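Putative oxidoreductase molybdopterin-binding subunit (Sulfolobus tokodaii, PDB 4ZOH) probably serves as the molybdopterin-cofactor-binding subunit of a molybdenum hydroxylase of the xanthine dehydrogenase and aldehyde oxidase family, carrying pterin cytosine dinucleotide. Local coordinates at residues A590-G595 with I651-E656. Sequence-based numbering, arbitrary orientation.
Sequences AVDDVG and IDWYYE
Asp592 and Trp653 meet on one face of a parallel strand pair: the indole N-H of Trp653 (NE1) is donated to Asp592 OD2 at 2.8 Å in a bent bond. The oxygen lies in the ring plane at the indole edge but is met on its anti side, 32° out of the carboxylate plane, which is turned 56° from the ring. With CG anti to the backbone N (chi1 179°), Trp653 also brings CD1 to 3.8 Å from Ala590 CB. Asp592 OD1 accepts from His571, so both oxygens are satisfied. Four backbone bonds join the strands: Ala590 N to Asp652 O, Tyr654 N to Ala590 O, Asp592 N to Tyr654 O and Glu656 N to Asp592 O (3.0 Å). Beyond them, Asp593 OD1 accepts from Gly595 N at 3.0 Å, closing an Asx turn, while OD2 accepts from the backbone N-H of Leu658. Asp593 OD1 and Glu656 O, both acceptors, face each other at 2.9 Å unbonded; a water accepting from Val594 N lies 2.8 Å from Glu656 O. Replacing Asp593 by alanine would probably leave the amides of Gly595 and Leu658 without acceptors and the turn less fixed. Within that turn, Val594 O accepts a weak hydrogen bond from cofactor N4. Strand 651-655 edges the sheet within this chain, beside 583-593, whose other neighbour is antiparallel strand 568-577; helix 385-401 packs against Val591 and Glu656, and helix 600-619, in the beta-alpha-beta crossover, against Trp653 and Tyr655.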
ATOM      1  N   ALA A 590      -0.354  -3.085 -44.382  1.00 25.66           N
ATOM      2  CA  ALA A 590       0.753  -3.879 -43.829  1.00 30.49           C
ATOM      3  C   ALA A 590       0.439  -5.297 -44.173  1.00 28.08           C
ATOM      4  O   ALA A 590      -0.679  -5.813 -43.878  1.00 26.76           O
ATOM      5  CB  ALA A 590       0.835  -3.746 -42.291  1.00 27.12           C
ATOM      6  N   VAL A 591       1.422  -5.970 -44.765  1.00 29.03           N
ATOM      7  CA  VAL A 591       1.275  -7.423 -44.891  1.00 26.31           C
ATOM      8  C   VAL A 591       2.407  -8.061 -44.129  1.00 24.68           C
ATOM      9  O   VAL A 591       3.538  -7.918 -44.556  1.00 27.40           O
ATOM     10  CB  VAL A 591       1.248  -7.869 -46.387  1.00 25.89           C
ATOM     11  CG1 VAL A 591       1.134  -9.397 -46.445  1.00 25.87           C
ATOM     12  CG2 VAL A 591       0.046  -7.242 -47.092  1.00 25.99           C
ATOM     13  N   ASP A 592       2.133  -8.811 -43.065  1.00 25.86           N
ATOM     14  CA  ASP A 592       3.208  -9.356 -42.213  1.00 25.30           C
ATOM     15  C   ASP A 592       3.214 -10.872 -42.135  1.00 25.60           C
ATOM     16  O   ASP A 592       2.161 -11.541 -42.157  1.00 26.83           O
ATOM     17  CB  ASP A 592       3.069  -8.821 -40.772  1.00 26.16           C
ATOM     18  CG  ASP A 592       3.283  -7.295 -40.658  1.00 26.64           C
ATOM     19  OD1 ASP A 592       4.054  -6.688 -41.415  1.00 28.32           O
ATOM     20  OD2 ASP A 592       2.616  -6.663 -39.788  1.00 27.76           O
ATOM     21  N   ASP A 593       4.388 -11.456 -41.970  1.00 22.84           N
ATOM     22  CA  ASP A 593       4.374 -12.866 -41.625  1.00 23.91           C
ATOM     23  C   ASP A 593       5.106 -13.003 -40.298  1.00 26.00           C
ATOM     24  O   ASP A 593       6.335 -12.872 -40.237  1.00 25.49           O
ATOM     25  CB  ASP A 593       4.995 -13.744 -42.723  1.00 24.88           C
ATOM     26  CG  ASP A 593       5.018 -15.244 -42.357  1.00 29.63           C
ATOM     27  OD1 ASP A 593       4.677 -15.613 -41.195  1.00 29.78           O
ATOM     28  OD2 ASP A 593       5.402 -16.092 -43.210  1.00 30.14           O
ATOM     29  N   VAL A 594       4.337 -13.260 -39.248  1.00 24.97           N
ATOM     30  CA  VAL A 594       4.887 -13.345 -37.895  1.00 23.14           C
ATOM     31  C   VAL A 594       4.724 -14.716 -37.303  1.00 23.65           C
ATOM     32  O   VAL A 594       4.673 -14.892 -36.054  1.00 21.23           O
ATOM     33  CB  VAL A 594       4.353 -12.219 -36.933  1.00 21.68           C
ATOM     34  CG1 VAL A 594       4.951 -10.871 -37.313  1.00 19.62           C
ATOM     35  CG2 VAL A 594       2.811 -12.171 -36.878  1.00 21.45           C
ATOM     36  N   GLY A 595       4.708 -15.723 -38.184  1.00 22.62           N
ATOM     37  CA  GLY A 595       4.501 -17.094 -37.716  1.00 23.97           C
ATOM     38  C   GLY A 595       3.058 -17.282 -37.249  1.00 28.16           C
ATOM     39  O   GLY A 595       2.169 -16.478 -37.620  1.00 26.58           O
ATOM     40  N   ILE A 651      -5.709   2.040 -41.672  1.00 27.26           N
ATOM     41  CA  ILE A 651      -4.574   1.162 -41.731  1.00 26.78           C
ATOM     42  C   ILE A 651      -5.165  -0.213 -41.808  1.00 27.06           C
ATOM     43  O   ILE A 651      -5.868  -0.641 -40.880  1.00 26.56           O
ATOM     44  CB  ILE A 651      -3.736   1.243 -40.413  1.00 29.40           C
ATOM     45  CG1 ILE A 651      -3.134   2.637 -40.226  1.00 31.39           C
ATOM     46  CG2 ILE A 651      -2.641   0.183 -40.409  1.00 27.97           C
ATOM     47  CD1 ILE A 651      -2.339   2.819 -38.940  1.00 35.98           C
ATOM     48  N   ASP A 652      -4.896  -0.928 -42.898  1.00 26.86           N
ATOM     49  CA  ASP A 652      -5.342  -2.318 -42.995  1.00 25.26           C
ATOM     50  C   ASP A 652      -4.167  -3.228 -42.704  1.00 26.67           C
ATOM     51  O   ASP A 652      -3.113  -3.119 -43.335  1.00 26.43           O
ATOM     52  CB  ASP A 652      -5.853  -2.613 -44.425  1.00 27.65           C
ATOM     53  CG  ASP A 652      -7.100  -1.791 -44.793  1.00 28.82           C
ATOM     54  OD1 ASP A 652      -7.891  -1.465 -43.914  1.00 30.25           O
ATOM     55  OD2 ASP A 652      -7.258  -1.454 -45.979  1.00 37.73           O
ATOM     56  N   TRP A 653      -4.379  -4.158 -41.794  1.00 29.85           N
ATOM     57  CA  TRP A 653      -3.381  -5.091 -41.431  1.00 29.52           C
ATOM     58  C   TRP A 653      -3.777  -6.491 -41.875  1.00 30.82           C
ATOM     59  O   TRP A 653      -4.870  -6.968 -41.564  1.00 30.86           O
ATOM     60  CB  TRP A 653      -3.163  -5.036 -39.898  1.00 28.62           C
ATOM     61  CG  TRP A 653      -2.108  -6.044 -39.451  1.00 23.16           C
ATOM     62  CD1 TRP A 653      -0.727  -5.937 -39.626  1.00 20.68           C
ATOM     63  CD2 TRP A 653      -2.328  -7.280 -38.772  1.00 24.66           C
ATOM     64  NE1 TRP A 653      -0.101  -7.026 -39.078  1.00 22.73           N
ATOM     65  CE2 TRP A 653      -1.047  -7.875 -38.561  1.00 21.46           C
ATOM     66  CE3 TRP A 653      -3.480  -7.956 -38.313  1.00 22.67           C
ATOM     67  CZ2 TRP A 653      -0.893  -9.080 -37.911  1.00 24.70           C
ATOM     68  CZ3 TRP A 653      -3.330  -9.159 -37.706  1.00 22.99           C
ATOM     69  CH2 TRP A 653      -2.038  -9.735 -37.498  1.00 23.61           C
ATOM     70  N   TYR A 654      -2.868  -7.143 -42.592  1.00 28.52           N
ATOM     71  CA  TYR A 654      -3.019  -8.566 -42.968  1.00 30.66           C
ATOM     72  C   TYR A 654      -1.822  -9.468 -42.547  1.00 31.56           C
ATOM     73  O   TYR A 654      -0.665  -9.044 -42.516  1.00 28.55           O
ATOM     74  CB  TYR A 654      -3.228  -8.720 -44.490  1.00 30.12           C
ATOM     75  CG  TYR A 654      -4.280  -7.800 -45.050  1.00 30.30           C
ATOM     76  CD1 TYR A 654      -5.656  -8.180 -45.039  1.00 35.37           C
ATOM     77  CD2 TYR A 654      -3.918  -6.571 -45.614  1.00 26.94           C
ATOM     78  CE1 TYR A 654      -6.643  -7.321 -45.618  1.00 35.08           C
ATOM     79  CE2 TYR A 654      -4.873  -5.712 -46.162  1.00 28.71           C
ATOM     80  CZ  TYR A 654      -6.242  -6.100 -46.163  1.00 30.89           C
ATOM     81  OH  TYR A 654      -7.178  -5.236 -46.669  1.00 33.33           O
ATOM     82  N   TYR A 655      -2.097 -10.713 -42.228  1.00 32.13           N
ATOM     83  CA  TYR A 655      -0.983 -11.593 -41.973  1.00 35.68           C
ATOM     84  C   TYR A 655      -1.053 -12.832 -42.843  1.00 34.26           C
ATOM     85  O   TYR A 655      -2.137 -13.169 -43.283  1.00 30.37           O
ATOM     86  CB  TYR A 655      -0.908 -11.956 -40.515  1.00 29.85           C
ATOM     87  CG  TYR A 655      -2.080 -12.743 -39.975  1.00 32.41           C
ATOM     88  CD1 TYR A 655      -1.991 -14.132 -39.791  1.00 29.52           C
ATOM     89  CD2 TYR A 655      -3.276 -12.085 -39.597  1.00 28.43           C
ATOM     90  CE1 TYR A 655      -3.065 -14.842 -39.250  1.00 31.61           C
ATOM     91  CE2 TYR A 655      -4.356 -12.773 -39.075  1.00 26.96           C
ATOM     92  CZ  TYR A 655      -4.260 -14.139 -38.915  1.00 31.44           C
ATOM     93  OH  TYR A 655      -5.345 -14.789 -38.371  1.00 37.39           O
ATOM     94  N   GLU A 656       0.106 -13.453 -43.098  1.00 32.47           N
ATOM     95  CA  GLU A 656       0.187 -14.771 -43.763  1.00 34.93           C
ATOM     96  C   GLU A 656       1.078 -15.623 -42.912  1.00 34.59           C
ATOM     97  O   GLU A 656       2.075 -15.117 -42.398  1.00 33.95           O
ATOM     98  CB  GLU A 656       0.785 -14.662 -45.171  1.00 36.12           C
ATOM     99  CG  GLU A 656       0.109 -13.626 -46.080  1.00 39.78           C
ATOM    100  CD  GLU A 656      -1.235 -14.104 -46.692  1.00 49.04           C
ATOM    101  OE1 GLU A 656      -1.435 -15.330 -46.880  1.00 49.02           O
ATOM    102  OE2 GLU A 656      -2.094 -13.237 -47.006  1.00 48.10           O
TER
HETATM  103  O   HOH W   1       1.853 -14.521 -39.623  1.00 22.58           O